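PDB 6Q78: GH26C from Muricauda sp. MAR_2010_75, which probably hydrolyses internal beta-1,4-mannosidic bonds of mannans, as a family 26 glycoside hydrolase of the endo-beta-mannanase class. Local coordinates for residues F48-T53 / L69-K74; D297-F302 / G337-L342; D116-T121 / H159-F164; G107-L112 / F148-V153. One frame throughout, in Å; residues are numbered along the deposited sequence.

Interaction 1: F48-T53 / L69-K74; sequences FEPEET and LFYNLK
Y71 CG stands anti to the backbone N (chi1 178°) and so leads away from the helix toward 48-53, where the ring meets P50 and T53. On the other side, T53 has CG2 anti to its own N and OG1 beside that N (chi1 -60°). Both branches of T53 touch the helix. CG2 lies 3.5 Å from F70 CD1. OG1 lies 3.4 Å from Y71 CD1, and the two side chains cross at about a right angle. The T53 hydroxyl is already committed: OG1 donates to P50 O at 2.7 Å. T53 N bonds to the same oxygen from the same face of its plane, so P50 O is gripped twice within its 3-10 turn.

P50 CB lies over one face of the Y71 ring. It makes a CH-pi contact 4.1 Å from the ring centroid, displaced toward the rim. F48 approaches the edge of that ring, with CE2 3.8 Å from Y71 CD1. The phenol end is tied in by water 1, which donates to F48 O at 2.7 Å and is 2.6 Å from Y71 OH. K74 brings CG to the edge of the F48 ring, while its NZ bonds to K329 O.

The contact lays the loop 48-53 on helix 64-76 of the TIM barrel. F70 and K74 also touch I330 of strand 330-336, and P415 of the C-terminal tail packs on Y71.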
loop_
_atom_site.group_PDB
_atom_site.type_symbol
_atom_site.label_atom_id
_atom_site.label_comp_id
_atom_site.label_asym_id
_atom_site.label_seq_id
_atom_site.Cartn_x
_atom_site.Cartn_y
_atom_site.Cartn_z
ATOM N N PHE A 48 -1.068 21.465 13.066
ATOM C CA PHE A 48 -0.212 22.264 12.197
ATOM C C PHE A 48 -1.036 22.818 11.039
ATOM O O PHE A 48 -2.082 22.273 10.675
ATOM C CB PHE A 48 1.025 21.478 11.691
ATOM C CG PHE A 48 0.697 20.267 10.832
ATOM C CD1 PHE A 48 0.456 19.031 11.411
ATOM C CD2 PHE A 48 0.669 20.358 9.443
ATOM C CE1 PHE A 48 0.172 17.915 10.632
ATOM C CE2 PHE A 48 0.386 19.261 8.664
ATOM C CZ PHE A 48 0.128 18.023 9.255
ATOM N N GLU A 49 -0.534 23.915 10.444
ATOM C CA GLU A 49 -1.202 24.558 9.328
ATOM C C GLU A 49 -0.829 23.872 8.020
ATOM O O GLU A 49 0.275 23.333 7.878
ATOM C CB GLU A 49 -0.777 26.012 9.215
ATOM C CG GLU A 49 -1.160 26.846 10.407
ATOM C CD GLU A 49 -2.665 26.960 10.571
ATOM O OE1 GLU A 49 -3.388 26.944 9.546
ATOM O OE2 GLU A 49 -3.122 27.062 11.727
ATOM N N PRO A 50 -1.720 23.919 7.031
ATOM C CA PRO A 50 -1.398 23.297 5.733
ATOM C C PRO A 50 -0.068 23.758 5.155
ATOM O O PRO A 50 0.669 22.951 4.577
ATOM C CB PRO A 50 -2.577 23.718 4.834
ATOM C CG PRO A 50 -3.639 24.215 5.751
ATOM C CD PRO A 50 -3.012 24.632 7.030
ATOM N N GLU A 51 0.244 25.056 5.282
ATOM C CA GLU A 51 1.441 25.608 4.653
ATOM C C GLU A 51 2.724 25.041 5.250
ATOM O O GLU A 51 3.781 25.127 4.618
ATOM C CB GLU A 51 1.438 27.132 4.787
ATOM C CG GLU A 51 1.267 27.607 6.222
ATOM C CD GLU A 51 -0.179 27.946 6.588
ATOM O OE1 GLU A 51 -0.366 28.824 7.460
ATOM O OE2 GLU A 51 -1.122 27.349 6.019
ATOM N N GLU A 52 2.648 24.470 6.443
ATOM C CA GLU A 52 3.780 23.843 7.119
ATOM C C GLU A 52 3.939 22.356 6.823
ATOM O O GLU A 52 4.862 21.740 7.363
ATOM C CB GLU A 52 3.623 24.012 8.635
ATOM C CG GLU A 52 3.552 25.467 9.087
ATOM C CD GLU A 52 3.071 25.631 10.524
ATOM O OE1 GLU A 52 2.453 24.692 11.070
ATOM O OE2 GLU A 52 3.311 26.718 11.105
ATOM N N THR A 53 3.092 21.774 5.974
ATOM C CA THR A 53 3.105 20.326 5.768
ATOM C C THR A 53 4.481 19.824 5.338
ATOM O O THR A 53 4.905 18.740 5.754
ATOM C CB THR A 53 2.047 19.938 4.732
ATOM O OG1 THR A 53 0.760 20.334 5.216
ATOM C CG2 THR A 53 2.027 18.396 4.505
ATOM N N LEU A 69 -1.544 15.749 -0.838
ATOM C CA LEU A 69 -1.954 14.392 -0.480
ATOM C C LEU A 69 -1.599 14.063 0.972
ATOM O O LEU A 69 -2.428 13.513 1.716
ATOM C CB LEU A 69 -1.345 13.393 -1.452
ATOM C CG LEU A 69 -1.622 11.934 -1.111
ATOM C CD1 LEU A 69 -3.086 11.564 -1.199
ATOM C CD2 LEU A 69 -0.804 11.024 -2.014
ATOM N N PHE A 70 -0.372 14.381 1.393
ATOM C CA PHE A 70 0.011 14.106 2.774
ATOM C C PHE A 70 -0.912 14.849 3.740
ATOM O O PHE A 70 -1.458 14.256 4.682
ATOM C CB PHE A 70 1.481 14.493 2.984
ATOM C CG PHE A 70 1.999 14.182 4.351
ATOM C CD1 PHE A 70 1.708 15.023 5.427
ATOM C CD2 PHE A 70 2.791 13.042 4.560
ATOM C CE1 PHE A 70 2.214 14.746 6.705
ATOM C CE2 PHE A 70 3.298 12.777 5.815
ATOM C CZ PHE A 70 2.993 13.617 6.902
ATOM N N TYR A 71 -1.084 16.160 3.528
ATOM C CA TYR A 71 -1.932 16.935 4.427
ATOM C C TYR A 71 -3.334 16.350 4.473
ATOM O O TYR A 71 -3.909 16.157 5.549
ATOM C CB TYR A 71 -1.985 18.405 3.994
ATOM C CG TYR A 71 -2.915 19.195 4.895
ATOM C CD1 TYR A 71 -2.456 19.713 6.113
ATOM C CD2 TYR A 71 -4.255 19.424 4.549
ATOM C CE1 TYR A 71 -3.297 20.421 6.958
ATOM C CE2 TYR A 71 -5.103 20.134 5.398
ATOM C CZ TYR A 71 -4.608 20.634 6.598
ATOM O OH TYR A 71 -5.430 21.344 7.459
ATOM N N ASN A 72 -3.915 16.080 3.309
ATOM C CA ASN A 72 -5.326 15.700 3.290
ATOM C C ASN A 72 -5.547 14.305 3.863
ATOM O O ASN A 72 -6.605 14.056 4.451
ATOM C CB ASN A 72 -5.894 15.809 1.866
ATOM C CG ASN A 72 -6.242 17.228 1.511
ATOM O OD1 ASN A 72 -6.995 17.859 2.237
ATOM N ND2 ASN A 72 -5.679 17.753 0.425
ATOM N N LEU A 73 -4.594 13.379 3.679
ATOM C CA LEU A 73 -4.726 12.071 4.325
ATOM C C LEU A 73 -4.658 12.207 5.830
ATOM O O LEU A 73 -5.412 11.551 6.562
ATOM C CB LEU A 73 -3.617 11.122 3.872
ATOM C CG LEU A 73 -3.815 10.500 2.498
ATOM C CD1 LEU A 73 -2.571 9.773 2.048
ATOM C CD2 LEU A 73 -5.004 9.512 2.523
ATOM N N LYS A 74 -3.716 13.014 6.311
ATOM C CA LYS A 74 -3.574 13.202 7.749
ATOM C C LYS A 74 -4.830 13.837 8.331
ATOM O O LYS A 74 -5.313 13.419 9.392
ATOM C CB LYS A 74 -2.336 14.058 8.013
ATOM C CG LYS A 74 -2.006 14.329 9.476
ATOM C CD LYS A 74 -1.590 13.074 10.218
ATOM C CE LYS A 74 -1.024 13.489 11.570
ATOM N NZ LYS A 74 -0.864 12.290 12.433
HETATM O O HOH W 1 -4.585 22.267 9.794
#

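Interaction 2: D297-F302 / G337-L342; sequences DNYGDF and GYFVTL
Aromatic contact joins Y299 to F339. The ring planes are near parallel, 17° apart, but slid so far that they barely overlap, with centroids 5.5 Å apart. Y299 CG stands anti to the carbonyl carbon (chi1 -58°), and its CE2 lies 3.6 Å from F339 CE2.

Polar contact centres on G337 O. It sits at the edge of the Y299 ring, 3.4 Å from CD2. Water 2 donates to this oxygen and to Y299 O, both at 2.8 Å, and so bridges the two backbones. G337 has backbone angles that call for glycine, and a CB here would come close to Y299 CE2.

Within 297-302, N298 OD1 accepts from D301 N in an Asx motif after strand 293-298. Y299 OH bonds to E335 OE1. An alanine at Y299 would probably leave F339 without its ring neighbour and E335 without this hydroxyl partner.

A Tris molecule, probably from the crystallisation liquor, lies close to the Y299 side chain. The contact thus pairs apolar rings with a water-bridged backbone beside a possible pocket.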
loop_
_atom_site.group_PDB
_atom_site.type_symbol
_atom_site.label_atom_id
_atom_site.label_comp_id
_atom_site.label_asym_id
_atom_site.label_seq_id
_atom_site.Cartn_x
_atom_site.Cartn_y
_atom_site.Cartn_z
ATOM N N ASP A 297 0.033 -4.723 7.474
ATOM C CA ASP A 297 -0.849 -5.647 6.775
ATOM C C ASP A 297 -1.438 -6.627 7.786
ATOM O O ASP A 297 -0.750 -7.092 8.705
ATOM C CB ASP A 297 -0.100 -6.413 5.684
ATOM C CG ASP A 297 0.415 -5.493 4.589
ATOM O OD1 ASP A 297 0.050 -4.309 4.625
ATOM O OD2 ASP A 297 1.131 -5.968 3.692
ATOM N N ASN A 298 -2.722 -6.942 7.636
ATOM C CA ASN A 298 -3.320 -7.901 8.565
ATOM C C ASN A 298 -4.427 -8.695 7.886
ATOM O O ASN A 298 -5.556 -8.198 7.741
ATOM C CB ASN A 298 -3.826 -7.207 9.813
ATOM C CG ASN A 298 -4.000 -8.170 10.987
ATOM O OD1 ASN A 298 -3.998 -9.393 10.795
ATOM N ND2 ASN A 298 -4.130 -7.624 12.221
ATOM N N TYR A 299 -4.114 -9.939 7.532
ATOM C CA TYR A 299 -5.127 -10.931 7.196
ATOM C C TYR A 299 -5.318 -11.937 8.325
ATOM O O TYR A 299 -6.446 -12.380 8.564
ATOM C CB TYR A 299 -4.691 -11.729 5.958
ATOM C CG TYR A 299 -4.433 -10.862 4.728
ATOM C CD1 TYR A 299 -3.184 -10.268 4.509
ATOM C CD2 TYR A 299 -5.464 -10.596 3.823
ATOM C CE1 TYR A 299 -2.959 -9.497 3.354
ATOM C CE2 TYR A 299 -5.261 -9.802 2.729
ATOM C CZ TYR A 299 -4.006 -9.279 2.494
ATOM O OH TYR A 299 -3.806 -8.490 1.357
ATOM N N GLY A 300 -4.249 -12.276 9.039
ATOM C CA GLY A 300 -4.319 -13.388 9.977
ATOM C C GLY A 300 -5.311 -13.187 11.110
ATOM O O GLY A 300 -5.999 -14.135 11.509
ATOM N N ASP A 301 -5.415 -11.950 11.637
ATOM C CA ASP A 301 -6.328 -11.762 12.758
ATOM C C ASP A 301 -7.784 -11.768 12.329
ATOM O O ASP A 301 -8.663 -11.908 13.195
ATOM C CB ASP A 301 -5.980 -10.498 13.530
ATOM C CG ASP A 301 -4.631 -10.602 14.226
ATOM O OD1 ASP A 301 -4.286 -11.707 14.710
ATOM O OD2 ASP A 301 -3.918 -9.572 14.275
ATOM N N PHE A 302 -8.039 -11.726 11.027
ATOM C CA PHE A 302 -9.380 -11.785 10.466
ATOM C C PHE A 302 -9.738 -13.155 9.899
ATOM O O PHE A 302 -10.878 -13.359 9.471
ATOM C CB PHE A 302 -9.556 -10.703 9.396
ATOM C CG PHE A 302 -9.454 -9.294 9.929
ATOM C CD1 PHE A 302 -10.413 -8.798 10.804
ATOM C CD2 PHE A 302 -8.394 -8.474 9.571
ATOM C CE1 PHE A 302 -10.325 -7.515 11.305
ATOM C CE2 PHE A 302 -8.310 -7.174 10.072
ATOM C CZ PHE A 302 -9.293 -6.696 10.936
ATOM N N GLY A 337 -8.294 -8.125 4.404
ATOM C CA GLY A 337 -9.308 -8.872 3.688
ATOM C C GLY A 337 -9.493 -10.246 4.290
ATOM O O GLY A 337 -8.665 -10.745 5.064
ATOM N N TYR A 338 -10.621 -10.846 3.965
ATOM C CA TYR A 338 -10.892 -12.255 4.240
ATOM C C TYR A 338 -11.260 -12.870 2.898
ATOM O O TYR A 338 -12.290 -12.511 2.314
ATOM C CB TYR A 338 -12.034 -12.442 5.240
ATOM C CG TYR A 338 -12.318 -13.913 5.442
ATOM C CD1 TYR A 338 -11.419 -14.715 6.111
ATOM C CD2 TYR A 338 -13.484 -14.506 4.952
ATOM C CE1 TYR A 338 -11.650 -16.066 6.283
ATOM C CE2 TYR A 338 -13.725 -15.867 5.140
ATOM C CZ TYR A 338 -12.786 -16.626 5.796
ATOM O OH TYR A 338 -12.999 -17.983 5.990
ATOM N N PHE A 339 -10.411 -13.761 2.393
ATOM C CA PHE A 339 -10.597 -14.315 1.057
ATOM C C PHE A 339 -11.632 -15.435 1.071
ATOM O O PHE A 339 -11.534 -16.376 1.869
ATOM C CB PHE A 339 -9.278 -14.857 0.510
ATOM C CG PHE A 339 -8.224 -13.823 0.253
ATOM C CD1 PHE A 339 -8.246 -13.060 -0.897
ATOM C CD2 PHE A 339 -7.164 -13.671 1.134
ATOM C CE1 PHE A 339 -7.234 -12.130 -1.150
ATOM C CE2 PHE A 339 -6.167 -12.737 0.902
ATOM C CZ PHE A 339 -6.205 -11.959 -0.246
ATOM N N VAL A 340 -12.613 -15.339 0.169
ATOM C CA VAL A 340 -13.695 -16.307 0.044
ATOM C C VAL A 340 -13.565 -17.002 -1.298
ATOM O O VAL A 340 -13.495 -16.343 -2.343
ATOM C CB VAL A 340 -15.069 -15.619 0.148
ATOM C CG1 VAL A 340 -16.194 -16.619 -0.089
ATOM C CG2 VAL A 340 -15.236 -14.964 1.507
ATOM N N THR A 341 -13.544 -18.337 -1.269
ATOM C CA THR A 341 -13.637 -19.173 -2.465
ATOM C C THR A 341 -14.786 -20.139 -2.195
ATOM O O THR A 341 -14.668 -21.008 -1.331
ATOM C CB THR A 341 -12.313 -19.912 -2.693
ATOM O OG1 THR A 341 -11.236 -18.959 -2.731
ATOM C CG2 THR A 341 -12.329 -20.689 -4.007
ATOM N N LEU A 342 -15.917 -19.960 -2.896
ATOM C CA LEU A 342 -17.161 -20.600 -2.456
ATOM C C LEU A 342 -17.101 -22.123 -2.517
ATOM O O LEU A 342 -17.846 -22.793 -1.786
ATOM C CB LEU A 342 -18.355 -20.053 -3.242
ATOM C CG LEU A 342 -18.642 -18.570 -2.986
ATOM C CD1 LEU A 342 -19.718 -18.060 -3.937
ATOM C CD2 LEU A 342 -19.060 -18.342 -1.539
HETATM O O HOH W 2 -8.334 -13.015 6.613
#

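Interaction 3: D116-T121 / H159-F164; sequences DFMFIT and HFREPF
H159 and M118 bring their CA atoms to 4.9 Å where two loops meet, one following strand 112-116 and the other strand 153-157. These are loops after neighbouring parallel strands of the TIM barrel, at the C-terminal end where such barrels carry their active sites.

D116 holds H159 with both carboxylate oxygens. OD1 accepts from H159 N at 2.9 Å through its syn lone pair. OD2 accepts from H159 ND1 at 2.7 Å, on the syn side but 26° out of the carboxylate plane. The bond at ND1 limits rotation of the imidazole, and the one at N holds its backbone. H159 NE2 is hydrogen-bonded to a bound Tris molecule. D116 OD1 also takes M118 N from above the carboxylate plane, closing an Asx turn. OD1 thus accepts from one backbone N-H in each loop.

M118 CG is 3.4 Å from H159 O. The chain is extended to SD and bends at chi3 (59°), which places CE over one face of the F119 ring. F119 CE1 lies at the edge of the R161 guanidinium, near its plane and 4.0 Å from R161 NH2. The ring and guanidinium planes are 15° apart. R161 NH1 bonds to E167 O, and T121 OG1 bonds to W158 NE1.

Water 3 donates to M118 O at 2.6 Å and accepts a weak bond from R161 NE, while R161 NH2 lies 3.6 Å from M118 SD.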
loop_
_atom_site.group_PDB
_atom_site.type_symbol
_atom_site.label_atom_id
_atom_site.label_comp_id
_atom_site.label_asym_id
_atom_site.label_seq_id
_atom_site.Cartn_x
_atom_site.Cartn_y
_atom_site.Cartn_z
ATOM N N ASP A 116 1.380 -2.422 -8.473
ATOM C CA ASP A 116 2.600 -3.151 -8.090
ATOM C C ASP A 116 3.681 -2.816 -9.099
ATOM O O ASP A 116 3.438 -2.827 -10.310
ATOM C CB ASP A 116 2.303 -4.659 -8.101
ATOM C CG ASP A 116 3.340 -5.504 -7.330
ATOM O OD1 ASP A 116 4.557 -5.172 -7.293
ATOM O OD2 ASP A 116 2.918 -6.589 -6.813
ATOM N N PHE A 117 4.890 -2.528 -8.614
ATOM C CA PHE A 117 6.047 -2.358 -9.502
ATOM C C PHE A 117 6.602 -3.666 -10.071
ATOM O O PHE A 117 7.465 -3.606 -10.964
ATOM C CB PHE A 117 7.166 -1.585 -8.796
ATOM C CG PHE A 117 6.959 -0.092 -8.800
ATOM C CD1 PHE A 117 6.991 0.609 -10.002
ATOM C CD2 PHE A 117 6.775 0.608 -7.620
ATOM C CE1 PHE A 117 6.800 1.998 -10.031
ATOM C CE2 PHE A 117 6.573 2.027 -7.622
ATOM C CZ PHE A 117 6.597 2.698 -8.870
ATOM N N MET A 118 6.120 -4.828 -9.608
ATOM C CA MET A 118 6.602 -6.146 -10.057
ATOM C C MET A 118 6.907 -6.250 -11.560
ATOM O O MET A 118 8.040 -6.578 -11.963
ATOM C CB MET A 118 5.535 -7.162 -9.660
ATOM C CG MET A 118 5.842 -8.586 -10.123
ATOM S SD MET A 118 4.553 -9.753 -9.561
ATOM C CE MET A 118 3.014 -9.140 -10.256
ATOM N N PHE A 119 5.904 -6.047 -12.413
ATOM C CA PHE A 119 6.139 -6.239 -13.841
ATOM C C PHE A 119 6.936 -5.071 -14.437
ATOM O O PHE A 119 7.591 -5.238 -15.480
ATOM C CB PHE A 119 4.779 -6.409 -14.545
ATOM C CG PHE A 119 4.065 -7.748 -14.254
ATOM C CD1 PHE A 119 4.782 -8.925 -14.032
ATOM C CD2 PHE A 119 2.690 -7.762 -14.084
ATOM C CE1 PHE A 119 4.128 -10.129 -13.743
ATOM C CE2 PHE A 119 2.029 -8.981 -13.823
ATOM C CZ PHE A 119 2.756 -10.136 -13.625
ATOM N N ILE A 120 6.884 -3.896 -13.810
ATOM C CA ILE A 120 7.613 -2.742 -14.301
ATOM C C ILE A 120 9.110 -2.947 -14.147
ATOM O O ILE A 120 9.904 -2.412 -14.949
ATOM C CB ILE A 120 7.074 -1.504 -13.562
ATOM C CG1 ILE A 120 5.582 -1.327 -13.917
ATOM C CG2 ILE A 120 7.888 -0.242 -13.871
ATOM C CD1 ILE A 120 4.867 -0.323 -13.013
ATOM N N THR A 121 9.532 -3.728 -13.152
ATOM C CA THR A 121 10.959 -3.928 -12.894
ATOM C C THR A 121 11.451 -5.305 -13.326
ATOM O O THR A 121 12.597 -5.684 -13.025
ATOM C CB THR A 121 11.322 -3.729 -11.415
ATOM O OG1 THR A 121 10.639 -4.707 -10.606
ATOM C CG2 THR A 121 10.956 -2.310 -10.964
ATOM N N HIS A 159 6.526 -6.392 -5.543
ATOM C CA HIS A 159 6.913 -7.795 -5.440
ATOM C C HIS A 159 8.136 -7.975 -6.333
ATOM O O HIS A 159 8.060 -8.349 -7.517
ATOM C CB HIS A 159 5.757 -8.721 -5.793
ATOM C CG HIS A 159 4.719 -8.811 -4.719
ATOM N ND1 HIS A 159 3.695 -7.892 -4.600
ATOM C CD2 HIS A 159 4.528 -9.724 -3.729
ATOM C CE1 HIS A 159 2.934 -8.221 -3.565
ATOM N NE2 HIS A 159 3.428 -9.315 -3.007
ATOM N N PHE A 160 9.291 -7.645 -5.738
ATOM C CA PHE A 160 10.583 -7.545 -6.425
ATOM C C PHE A 160 11.232 -8.924 -6.484
ATOM O O PHE A 160 11.576 -9.505 -5.458
ATOM C CB PHE A 160 11.401 -6.528 -5.620
ATOM C CG PHE A 160 12.830 -6.275 -6.111
ATOM C CD1 PHE A 160 13.200 -6.497 -7.422
ATOM C CD2 PHE A 160 13.767 -5.750 -5.231
ATOM C CE1 PHE A 160 14.516 -6.224 -7.837
ATOM C CE2 PHE A 160 15.070 -5.524 -5.627
ATOM C CZ PHE A 160 15.449 -5.767 -6.925
ATOM N N ARG A 161 11.331 -9.478 -7.685
ATOM C CA ARG A 161 11.959 -10.787 -7.831
ATOM C C ARG A 161 13.431 -10.688 -7.456
ATOM O O ARG A 161 14.113 -9.713 -7.778
ATOM C CB ARG A 161 11.761 -11.326 -9.257
ATOM C CG ARG A 161 10.288 -11.599 -9.537
ATOM C CD ARG A 161 10.020 -11.981 -10.983
ATOM N NE ARG A 161 8.608 -11.776 -11.275
ATOM C CZ ARG A 161 7.643 -12.651 -11.044
ATOM N NH1 ARG A 161 7.915 -13.835 -10.514
ATOM N NH2 ARG A 161 6.375 -12.309 -11.329
ATOM N N GLU A 162 13.926 -11.720 -6.788
ATOM C CA GLU A 162 15.246 -11.660 -6.201
ATOM C C GLU A 162 16.299 -11.503 -7.298
ATOM O O GLU A 162 16.105 -11.960 -8.431
ATOM C CB GLU A 162 15.501 -12.911 -5.348
ATOM C CG GLU A 162 15.657 -14.248 -6.136
ATOM C CD GLU A 162 17.003 -14.374 -6.802
ATOM O OE1 GLU A 162 17.097 -15.044 -7.883
ATOM O OE2 GLU A 162 17.976 -13.824 -6.236
ATOM N N PRO A 163 17.434 -10.874 -6.973
ATOM C CA PRO A 163 18.311 -10.325 -8.027
ATOM C C PRO A 163 19.204 -11.327 -8.740
ATOM O O PRO A 163 19.667 -11.024 -9.856
ATOM C CB PRO A 163 19.176 -9.293 -7.263
ATOM C CG PRO A 163 19.239 -9.879 -5.870
ATOM C CD PRO A 163 17.823 -10.399 -5.644
ATOM N N PHE A 164 19.478 -12.495 -8.156
ATOM C CA PHE A 164 20.433 -13.403 -8.784
ATOM C C PHE A 164 19.879 -13.983 -10.077
ATOM O O PHE A 164 20.597 -14.080 -11.081
ATOM C CB PHE A 164 20.845 -14.514 -7.815
ATOM C CG PHE A 164 21.735 -14.047 -6.703
ATOM C CD1 PHE A 164 23.083 -13.847 -6.930
ATOM C CD2 PHE A 164 21.219 -13.807 -5.434
ATOM C CE1 PHE A 164 23.923 -13.404 -5.904
ATOM C CE2 PHE A 164 22.037 -13.373 -4.410
ATOM C CZ PHE A 164 23.396 -13.185 -4.634
HETATM O O HOH W 3 9.548 -8.639 -11.800
HETATM O O HOH W 4 11.505 -7.410 -10.281
#

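Interaction 4: G107-L112 / F148-V153; sequences GSDPGL and FDMGLV
L152 and V153 meet G111 mainly through its carbonyl. V153 N donates to G111 O at 3.1 Å, with an N-H...O angle of 166°. The same oxygen has a CA-H...O contact with L152 CA. L112 CA makes a second such contact with V153 O at 3.2 Å. The L152 side chain turns onto the 107-112 loop: CG and CD2 both lie 3.3 Å from P110 O. An alanine at L152 would probably open a gap beside P110 O, where CG and both methyls now pack. L112 and V153 point to the same face of the sheet, and CD1 of the first is 3.9 Å from CG1 of the second. M150 bends at chi3 (-58°), and its CE comes 3.6 Å from D109 OD2.

This is where two adjacent parallel strands of the TIM barrel, 112-116 and 153-157, begin their pairing. V153 continues it by a backbone bond to L113, and L112 pairs on its other side with Q85. I82 of strand 81-86 touches both L112 and V153.

Farther out, D109 OD1 is held by S100 OG. G151, with positive phi, forms a Schellman motif after helix 132-150, which turns the chain into the strand. L152 O accepts from Y412 OH.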
loop_
_atom_site.group_PDB
_atom_site.type_symbol
_atom_site.label_atom_id
_atom_site.label_comp_id
_atom_site.label_asym_id
_atom_site.label_seq_id
_atom_site.Cartn_x
_atom_site.Cartn_y
_atom_site.Cartn_z
ATOM N N GLY A 107 -21.943 0.981 -6.545
ATOM C CA GLY A 107 -22.221 2.114 -7.413
ATOM C C GLY A 107 -21.118 3.144 -7.468
ATOM O O GLY A 107 -21.145 4.010 -8.378
ATOM N N SER A 108 -20.144 3.082 -6.543
ATOM C CA SER A 108 -18.998 3.981 -6.535
ATOM C C SER A 108 -17.720 3.201 -6.781
ATOM O O SER A 108 -17.583 2.080 -6.313
ATOM C CB SER A 108 -18.891 4.675 -5.179
ATOM O OG SER A 108 -17.731 5.507 -5.150
ATOM N N ASP A 109 -16.775 3.808 -7.500
ATOM C CA ASP A 109 -15.413 3.271 -7.522
ATOM C C ASP A 109 -14.798 3.343 -6.120
ATOM O O ASP A 109 -15.275 4.063 -5.246
ATOM C CB ASP A 109 -14.543 4.090 -8.475
ATOM C CG ASP A 109 -14.614 3.623 -9.911
ATOM O OD1 ASP A 109 -14.711 2.396 -10.140
ATOM O OD2 ASP A 109 -14.534 4.474 -10.842
ATOM N N PRO A 110 -13.754 2.559 -5.864
ATOM C CA PRO A 110 -12.998 2.708 -4.617
ATOM C C PRO A 110 -12.384 4.108 -4.531
ATOM O O PRO A 110 -12.247 4.806 -5.547
ATOM C CB PRO A 110 -11.924 1.606 -4.718
ATOM C CG PRO A 110 -11.750 1.430 -6.223
ATOM C CD PRO A 110 -13.117 1.627 -6.818
ATOM N N GLY A 111 -11.973 4.505 -3.300
ATOM C CA GLY A 111 -11.276 5.787 -3.194
ATOM C C GLY A 111 -9.783 5.714 -3.391
ATOM O O GLY A 111 -9.094 6.737 -3.405
ATOM N N LEU A 112 -9.259 4.501 -3.544
ATOM C CA LEU A 112 -7.824 4.261 -3.635
ATOM C C LEU A 112 -7.579 3.052 -4.528
ATOM O O LEU A 112 -8.344 2.080 -4.502
ATOM C CB LEU A 112 -7.228 4.066 -2.228
ATOM C CG LEU A 112 -5.782 3.619 -2.065
ATOM C CD1 LEU A 112 -5.294 4.158 -0.723
ATOM C CD2 LEU A 112 -5.679 2.153 -2.092
ATOM N N PHE A 148 -5.957 8.896 -10.822
ATOM C CA PHE A 148 -5.618 10.257 -10.429
ATOM C C PHE A 148 -6.599 11.258 -11.035
ATOM O O PHE A 148 -7.025 12.208 -10.361
ATOM C CB PHE A 148 -4.189 10.574 -10.881
ATOM C CG PHE A 148 -3.758 11.970 -10.579
ATOM C CD1 PHE A 148 -3.473 12.348 -9.277
ATOM C CD2 PHE A 148 -3.666 12.903 -11.594
ATOM C CE1 PHE A 148 -3.066 13.633 -8.994
ATOM C CE2 PHE A 148 -3.261 14.209 -11.329
ATOM C CZ PHE A 148 -2.949 14.558 -10.010
ATOM N N ASP A 149 -6.967 11.071 -12.316
ATOM C CA ASP A 149 -7.925 12.006 -12.931
ATOM C C ASP A 149 -9.257 12.013 -12.198
ATOM O O ASP A 149 -9.966 13.026 -12.217
ATOM C CB ASP A 149 -8.167 11.650 -14.400
ATOM C CG ASP A 149 -7.018 12.032 -15.331
ATOM O OD1 ASP A 149 -6.080 12.738 -14.890
ATOM O OD2 ASP A 149 -7.089 11.624 -16.535
ATOM N N MET A 150 -9.642 10.897 -11.576
ATOM C CA MET A 150 -10.882 10.805 -10.808
ATOM C C MET A 150 -10.696 11.225 -9.352
ATOM O O MET A 150 -11.695 11.291 -8.599
ATOM C CB MET A 150 -11.435 9.367 -10.893
ATOM C CG MET A 150 -11.826 9.024 -12.324
ATOM S SD MET A 150 -12.749 7.471 -12.454
ATOM C CE MET A 150 -11.588 6.365 -11.727
ATOM N N GLY A 151 -9.453 11.521 -8.954
ATOM C CA GLY A 151 -9.148 11.963 -7.607
ATOM C C GLY A 151 -8.746 10.882 -6.632
ATOM O O GLY A 151 -8.539 11.186 -5.448
ATOM N N LEU A 152 -8.682 9.632 -7.066
ATOM C CA LEU A 152 -8.298 8.552 -6.170
ATOM C C LEU A 152 -6.852 8.701 -5.746
ATOM O O LEU A 152 -6.047 9.361 -6.407
ATOM C CB LEU A 152 -8.428 7.191 -6.854
ATOM C CG LEU A 152 -9.823 6.563 -6.989
ATOM C CD1 LEU A 152 -10.796 7.415 -7.769
ATOM C CD2 LEU A 152 -9.684 5.187 -7.602
ATOM N N VAL A 153 -6.524 8.046 -4.622
ATOM C CA VAL A 153 -5.153 7.901 -4.137
ATOM C C VAL A 153 -4.554 6.653 -4.775
ATOM O O VAL A 153 -5.222 5.637 -4.915
ATOM C CB VAL A 153 -5.185 7.780 -2.609
ATOM C CG1 VAL A 153 -3.815 7.512 -2.026
ATOM C CG2 VAL A 153 -5.807 9.026 -1.973
#

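Along the chain, interaction 1 closes first. Interactions 4 and 3 follow with alternating segments, and interaction 2 comes last. Interactions 3 and 4 share strands 112-116 and 153-157: interaction 4 is at their start and interaction 3 at and just beyond their C-terminal ends, with centres 26 Å apart. Interaction 1 touches interaction 4, with L69 CD1 3.8 Å from V153 CG2, so helix 64-76 packs at the same end of the barrel. Interaction 2 lies at the end of strand 293-298 and after strand 330-336. Its nearest atoms are about 8 Å from interaction 3, with Tris bound beside both. Interactions 2 and 3 therefore probably flank the substrate cleft, while 1 and 4 build the opposite end.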